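Long-range contact in NO-binding heme-dependent sensor protein (Shewanella oneidensis, PDB 4U9B), which binds heme and, as an H-NOX gas sensor, responds to nitric oxide bound at the heme iron: residues 1-13 against 36-50. Residues are numbered along the deposited sequence; the frame is centred on the assembly and turned at random. Where two conformers were deposited one is given.
Sequences MKGIIFNVLEDMV and YVSAKSYAESELFSI. With HEM (protoporphyrin IX containing Fe), chain B.
F6 is sandwiched: the Y36 ring lies flat over one face, and L47 CD1 sits over the other. This aromatic cluster of F6, Y36 and Y42 joins the N-terminal helix of the H-NOX fold to the 36-43 loop and helix 44-50. The evidence for an offset stack is a centroid separation of 3.9 Å with planes 7° apart; the edge of Y42 points toward the face of F6 in an offset edge-to-face arrangement. With CG anti to the carbonyl carbon (chi1 -69°), the F6 ring is swung between Y36 and L47, and F6 CB makes a CH-pi contact over the Y36 face, 3.7 Å from its centroid. E46 OE1 holds that ring's far end, accepting from Y36 OH at 2.5 Å through its anti lone pair, while E46 OE2 forms a salt bridge with R34. Replacing Y36 by alanine would remove the ring stacked on F6 and would probably leave E46 OE1 without its phenolic donor. Beside the cluster, the chain start bridges the loop: M1 N donates to Y42 O (2.9 Å), and Y42 N to M1 O (2.7 Å) from above the carbonyl plane. G3 N reaches K40 O, and K2 NZ bonds S41 OG at 2.7 Å and A39 O. Segment 1-13 also meets the heme, where K2 N donates to propionate O1D at 2.8 Å with an N-H...O angle of 167°.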
loop_
_atom_site.group_PDB
_atom_site.type_symbol
_atom_site.label_atom_id
_atom_site.label_comp_id
_atom_site.label_asym_id
_atom_site.label_seq_id
_atom_site.Cartn_x
_atom_site.Cartn_y
_atom_site.Cartn_z
ATOM N N MET A 1 4.376 -1.047 11.638
ATOM C CA MET A 1 3.184 -0.686 10.819
ATOM C C MET A 1 2.420 0.439 11.512
ATOM O O MET A 1 1.887 0.256 12.609
ATOM C CB MET A 1 2.286 -1.910 10.604
ATOM C CG MET A 1 1.217 -1.740 9.522
ATOM S SD MET A 1 1.871 -1.521 7.856
ATOM C CE MET A 1 2.668 -3.101 7.584
ATOM N N LYS A 2 2.379 1.606 10.879
ATOM C CA LYS A 2 1.756 2.771 11.493
ATOM C C LYS A 2 0.240 2.629 11.519
ATOM O O LYS A 2 -0.355 1.982 10.656
ATOM C CB LYS A 2 2.160 4.054 10.758
ATOM C CG LYS A 2 3.598 4.497 11.020
ATOM C CD LYS A 2 3.813 4.864 12.484
ATOM C CE LYS A 2 5.234 5.314 12.763
ATOM N NZ LYS A 2 5.475 5.444 14.230
ATOM N N GLY A 3 -0.375 3.236 12.529
ATOM C CA GLY A 3 -1.806 3.134 12.737
ATOM C C GLY A 3 -2.636 3.619 11.566
ATOM O O GLY A 3 -3.750 3.143 11.366
ATOM N N ILE A 4 -2.106 4.564 10.793
ATOM C CA ILE A 4 -2.844 5.095 9.651
ATOM C C ILE A 4 -3.211 3.965 8.692
ATOM O O ILE A 4 -4.304 3.946 8.132
ATOM C CB ILE A 4 -2.047 6.190 8.891
ATOM C CG1 ILE A 4 -2.805 6.619 7.633
ATOM C CG2 ILE A 4 -0.654 5.703 8.515
ATOM C CD1 ILE A 4 -2.363 7.963 7.073
ATOM N N ILE A 5 -2.307 3.009 8.529
ATOM C CA ILE A 5 -2.562 1.880 7.644
ATOM C C ILE A 5 -3.738 1.068 8.175
ATOM O O ILE A 5 -4.626 0.678 7.417
ATOM C CB ILE A 5 -1.322 0.977 7.505
ATOM C CG1 ILE A 5 -0.106 1.800 7.055
ATOM C CG2 ILE A 5 -1.597 -0.165 6.532
ATOM C CD1 ILE A 5 -0.278 2.514 5.721
ATOM N N PHE A 6 -3.744 0.830 9.484
ATOM C CA PHE A 6 -4.851 0.141 10.133
ATOM C C PHE A 6 -6.140 0.949 10.042
ATOM O O PHE A 6 -7.218 0.384 9.889
ATOM C CB PHE A 6 -4.528 -0.141 11.601
ATOM C CG PHE A 6 -3.453 -1.162 11.802
ATOM C CD1 PHE A 6 -3.768 -2.508 11.894
ATOM C CD2 PHE A 6 -2.128 -0.781 11.903
ATOM C CE1 PHE A 6 -2.780 -3.451 12.087
ATOM C CE2 PHE A 6 -1.136 -1.718 12.091
ATOM C CZ PHE A 6 -1.461 -3.057 12.182
ATOM N N ASN A 7 -6.032 2.270 10.145
ATOM C CA ASN A 7 -7.213 3.123 10.067
ATOM C C ASN A 7 -7.882 3.017 8.703
ATOM O O ASN A 7 -9.108 2.953 8.613
ATOM C CB ASN A 7 -6.857 4.585 10.354
ATOM C CG ASN A 7 -6.439 4.819 11.794
ATOM O OD1 ASN A 7 -6.795 4.053 12.698
ATOM N ND2 ASN A 7 -5.683 5.886 12.017
ATOM N N VAL A 8 -7.084 3.003 7.640
ATOM C CA VAL A 8 -7.642 2.885 6.300
ATOM C C VAL A 8 -8.200 1.476 6.106
ATOM O O VAL A 8 -9.226 1.297 5.452
ATOM C CB VAL A 8 -6.598 3.206 5.210
ATOM C CG1 VAL A 8 -7.207 3.055 3.829
ATOM C CG2 VAL A 8 -6.069 4.623 5.386
ATOM N N LEU A 9 -7.535 0.479 6.686
ATOM C CA LEU A 9 -8.036 -0.890 6.626
ATOM C C LEU A 9 -9.392 -0.963 7.315
ATOM O O LEU A 9 -10.305 -1.624 6.823
ATOM C CB LEU A 9 -7.052 -1.873 7.271
ATOM C CG LEU A 9 -7.459 -3.352 7.236
ATOM C CD1 LEU A 9 -7.532 -3.864 5.808
ATOM C CD2 LEU A 9 -6.500 -4.205 8.049
ATOM N N GLU A 10 -9.529 -0.272 8.445
ATOM C CA GLU A 10 -10.804 -0.235 9.155
ATOM C C GLU A 10 -11.891 0.338 8.251
ATOM O O GLU A 10 -12.982 -0.225 8.156
ATOM C CB GLU A 10 -10.710 0.593 10.442
ATOM C CG GLU A 10 -12.012 0.585 11.259
ATOM C CD GLU A 10 -11.957 1.470 12.486
ATOM O OE1 GLU A 10 -13.038 1.855 12.983
ATOM O OE2 GLU A 10 -10.842 1.776 12.959
ATOM N N ASP A 11 -11.591 1.455 7.592
ATOM C CA ASP A 11 -12.544 2.075 6.678
ATOM C C ASP A 11 -13.017 1.075 5.630
ATOM O O ASP A 11 -14.196 1.029 5.289
ATOM C CB ASP A 11 -11.928 3.299 5.989
ATOM C CG ASP A 11 -11.705 4.460 6.942
ATOM O OD1 ASP A 11 -12.305 4.459 8.037
ATOM O OD2 ASP A 11 -10.936 5.380 6.590
ATOM N N MET A 12 -12.094 0.262 5.133
ATOM C CA MET A 12 -12.415 -0.701 4.089
ATOM C C MET A 12 -13.265 -1.848 4.636
ATOM O O MET A 12 -14.314 -2.171 4.076
ATOM C CB MET A 12 -11.130 -1.242 3.460
ATOM C CG MET A 12 -11.359 -2.045 2.194
ATOM S SD MET A 12 -9.827 -2.564 1.402
ATOM C CE MET A 12 -10.455 -3.135 -0.177
ATOM N N VAL A 13 -12.814 -2.451 5.733
ATOM C CA VAL A 13 -13.512 -3.584 6.336
ATOM C C VAL A 13 -14.901 -3.177 6.826
ATOM O O VAL A 13 -15.893 -3.830 6.504
ATOM C CB VAL A 13 -12.704 -4.179 7.513
ATOM C CG1 VAL A 13 -13.508 -5.257 8.250
ATOM C CG2 VAL A 13 -11.384 -4.749 7.011
ATOM N N TYR A 36 -6.105 1.718 17.222
ATOM C CA TYR A 36 -5.027 2.109 16.324
ATOM C C TYR A 36 -4.910 3.626 16.205
ATOM O O TYR A 36 -5.726 4.286 15.565
ATOM C CB TYR A 36 -5.230 1.469 14.951
ATOM C CG TYR A 36 -5.021 -0.029 14.984
ATOM C CD1 TYR A 36 -3.764 -0.565 15.233
ATOM C CD2 TYR A 36 -6.076 -0.907 14.779
ATOM C CE1 TYR A 36 -3.563 -1.932 15.271
ATOM C CE2 TYR A 36 -5.884 -2.275 14.817
ATOM C CZ TYR A 36 -4.626 -2.782 15.064
ATOM O OH TYR A 36 -4.426 -4.142 15.106
ATOM N N VAL A 37 -3.881 4.159 16.854
ATOM C CA VAL A 37 -3.538 5.574 16.786
ATOM C C VAL A 37 -2.676 5.819 15.554
ATOM O O VAL A 37 -1.637 5.182 15.390
ATOM C CB VAL A 37 -2.784 6.025 18.056
ATOM C CG1 VAL A 37 -2.292 7.461 17.926
ATOM C CG2 VAL A 37 -3.672 5.866 19.284
ATOM N N SER A 38 -3.108 6.750 14.706
ATOM C CA SER A 38 -2.480 6.991 13.404
ATOM C C SER A 38 -0.953 7.053 13.446
ATOM O O SER A 38 -0.276 6.448 12.612
ATOM C CB SER A 38 -3.013 8.294 12.806
ATOM O OG SER A 38 -2.581 9.421 13.554
ATOM N N ALA A 39 -0.420 7.777 14.425
ATOM C CA ALA A 39 1.007 8.080 14.475
ATOM C C ALA A 39 1.840 6.968 15.107
ATOM O O ALA A 39 3.064 6.964 14.976
ATOM C CB ALA A 39 1.227 9.383 15.239
ATOM N N LYS A 40 1.182 6.030 15.783
ATOM C CA LYS A 40 1.866 4.986 16.541
ATOM C C LYS A 40 2.191 3.770 15.677
ATOM O O LYS A 40 1.460 3.449 14.739
ATOM C CB LYS A 40 1.005 4.565 17.737
ATOM C CG LYS A 40 1.647 3.534 18.659
ATOM C CD LYS A 40 1.001 3.549 20.041
ATOM C CE LYS A 40 1.715 2.617 21.011
ATOM N NZ LYS A 40 0.996 1.328 21.195
ATOM N N SER A 41 3.286 3.098 16.012
ATOM C CA SER A 41 3.694 1.879 15.325
ATOM C C SER A 41 3.093 0.655 16.004
ATOM O O SER A 41 3.063 0.566 17.232
ATOM C CB SER A 41 5.217 1.767 15.295
ATOM O OG SER A 41 5.784 2.791 14.497
ATOM N N TYR A 42 2.616 -0.278 15.188
ATOM C CA TYR A 42 2.050 -1.530 15.670
ATOM C C TYR A 42 2.686 -2.705 14.938
ATOM O O TYR A 42 3.248 -2.543 13.853
ATOM C CB TYR A 42 0.534 -1.536 15.478
ATOM C CG TYR A 42 -0.163 -0.420 16.217
ATOM C CD1 TYR A 42 -0.582 -0.594 17.528
ATOM C CD2 TYR A 42 -0.389 0.811 15.611
ATOM C CE1 TYR A 42 -1.212 0.418 18.214
ATOM C CE2 TYR A 42 -1.021 1.836 16.295
ATOM C CZ TYR A 42 -1.431 1.632 17.597
ATOM O OH TYR A 42 -2.059 2.640 18.292
ATOM N N ALA A 43 2.605 -3.885 15.548
ATOM C CA ALA A 43 3.138 -5.096 14.946
ATOM C C ALA A 43 2.478 -5.356 13.596
ATOM O O ALA A 43 1.251 -5.418 13.492
ATOM C CB ALA A 43 2.935 -6.279 15.871
ATOM N N GLU A 44 3.296 -5.507 12.562
ATOM C CA GLU A 44 2.775 -5.750 11.224
ATOM C C GLU A 44 2.002 -7.065 11.186
ATOM O O GLU A 44 1.137 -7.258 10.330
ATOM C CB GLU A 44 3.907 -5.764 10.198
ATOM C CG GLU A 44 4.903 -6.890 10.391
ATOM C CD GLU A 44 6.210 -6.634 9.670
ATOM O OE1 GLU A 44 6.797 -5.549 9.869
ATOM O OE2 GLU A 44 6.647 -7.515 8.901
ATOM N N SER A 45 2.307 -7.960 12.123
ATOM C CA SER A 45 1.612 -9.239 12.208
ATOM C C SER A 45 0.121 -9.035 12.454
ATOM O O SER A 45 -0.695 -9.839 12.011
ATOM C CB SER A 45 2.209 -10.109 13.315
ATOM O OG SER A 45 2.161 -9.448 14.566
ATOM N N GLU A 46 -0.239 -7.961 13.150
ATOM C CA GLU A 46 -1.647 -7.676 13.392
ATOM C C GLU A 46 -2.349 -7.404 12.068
ATOM O O GLU A 46 -3.424 -7.939 11.811
ATOM C CB GLU A 46 -1.817 -6.493 14.352
ATOM C CG GLU A 46 -1.407 -6.816 15.783
ATOM C CD GLU A 46 -1.569 -5.646 16.739
ATOM O OE1 GLU A 46 -2.495 -4.829 16.547
ATOM O OE2 GLU A 46 -0.764 -5.545 17.687
ATOM N N LEU A 47 -1.727 -6.587 11.222
ATOM C CA LEU A 47 -2.293 -6.271 9.916
ATOM C C LEU A 47 -2.427 -7.538 9.076
ATOM O O LEU A 47 -3.494 -7.826 8.535
ATOM C CB LEU A 47 -1.428 -5.240 9.184
ATOM C CG LEU A 47 -2.015 -4.674 7.888
ATOM C CD1 LEU A 47 -2.966 -3.523 8.181
ATOM C CD2 LEU A 47 -0.907 -4.230 6.946
ATOM N N PHE A 48 -1.342 -8.302 8.982
ATOM C CA PHE A 48 -1.334 -9.515 8.170
ATOM C C PHE A 48 -2.348 -10.542 8.677
ATOM O O PHE A 48 -3.032 -11.185 7.879
ATOM C CB PHE A 48 0.067 -10.135 8.142
ATOM C CG PHE A 48 1.031 -9.432 7.224
ATOM C CD1 PHE A 48 0.777 -9.346 5.864
ATOM C CD2 PHE A 48 2.204 -8.885 7.717
ATOM C CE1 PHE A 48 1.668 -8.711 5.014
ATOM C CE2 PHE A 48 3.098 -8.245 6.871
ATOM C CZ PHE A 48 2.828 -8.161 5.520
ATOM N N SER A 49 -2.453 -10.690 9.995
ATOM C CA SER A 49 -3.396 -11.641 10.574
ATOM C C SER A 49 -4.825 -11.269 10.207
ATOM O O SER A 49 -5.628 -12.130 9.852
ATOM C CB SER A 49 -3.246 -11.704 12.094
ATOM O OG SER A 49 -2.066 -12.392 12.450
ATOM N N ILE A 50 -5.136 -9.980 10.296
ATOM C CA ILE A 50 -6.461 -9.498 9.938
ATOM C C ILE A 50 -6.751 -9.777 8.469
ATOM O O ILE A 50 -7.800 -10.328 8.134
ATOM C CB ILE A 50 -6.610 -7.990 10.219
ATOM C CG1 ILE A 50 -6.615 -7.738 11.730
ATOM C CG2 ILE A 50 -7.902 -7.445 9.605
ATOM C CD1 ILE A 50 -6.417 -6.291 12.111
HETATM C CHA HEM B . 3.760 2.182 3.485
HETATM C CHB HEM B . 4.265 1.932 -1.322
HETATM C CHC HEM B . 2.291 6.309 -1.803
HETATM C CHD HEM B . 2.912 6.988 2.958
HETATM C C1A HEM B . 3.887 1.681 2.213
HETATM C C2A HEM B . 3.887 0.281 1.837
HETATM C C3A HEM B . 4.024 0.223 0.508
HETATM C C4A HEM B . 4.116 1.572 -0.001
HETATM C CMA HEM B . 4.076 -1.045 -0.362
HETATM C CAA HEM B . 3.754 -0.925 2.795
HETATM C CBA HEM B . 5.009 -1.082 3.657
HETATM C CGA HEM B . 6.084 -1.919 2.998
HETATM O O1A HEM B . 7.149 -2.131 3.642
HETATM O O2A HEM B . 5.902 -2.382 1.841
HETATM C C1B HEM B . 3.727 3.062 -1.885
HETATM C C2B HEM B . 3.505 3.283 -3.297
HETATM C C3B HEM B . 2.967 4.509 -3.438
HETATM C C4B HEM B . 2.816 5.074 -2.109
HETATM C CMB HEM B . 3.892 2.237 -4.367
HETATM C CAB HEM B . 2.513 5.263 -4.711
HETATM C CBB HEM B . 2.243 4.662 -5.874
HETATM C C1C HEM B . 2.289 6.887 -0.550
HETATM C C2C HEM B . 1.802 8.211 -0.234
HETATM C C3C HEM B . 1.972 8.430 1.075
HETATM C C4C HEM B . 2.571 7.230 1.644
HETATM C CMC HEM B . 1.200 9.190 -1.264
HETATM C CAC HEM B . 1.556 9.747 1.781
HETATM C CBC HEM B . 1.944 10.073 3.019
HETATM C C1D HEM B . 3.093 5.752 3.538
HETATM C C2D HEM B . 3.029 5.505 4.959
HETATM C C3D HEM B . 3.293 4.010 5.123
HETATM C C4D HEM B . 3.494 3.498 3.789
HETATM C CMD HEM B . 2.742 6.527 6.076
HETATM C CAD HEM B . 3.333 3.207 6.434
HETATM C CBD HEM B . 4.751 3.189 6.999
HETATM C CGD HEM B . 4.752 2.388 8.274
HETATM O O1D HEM B . 3.810 1.578 8.456
HETATM O O2D HEM B . 5.687 2.551 9.104
HETATM N NA HEM B . 4.020 2.442 1.064
HETATM N NB HEM B . 3.294 4.167 -1.190
HETATM N NC HEM B . 2.752 6.317 0.621
HETATM N ND HEM B . 3.368 4.551 2.884
HETATM FE FE HEM B . 3.557 4.425 0.844
HETATM O O HOH W 1 5.699 -2.323 9.794
HETATM O O HOH W 2 5.660 1.464 11.638
#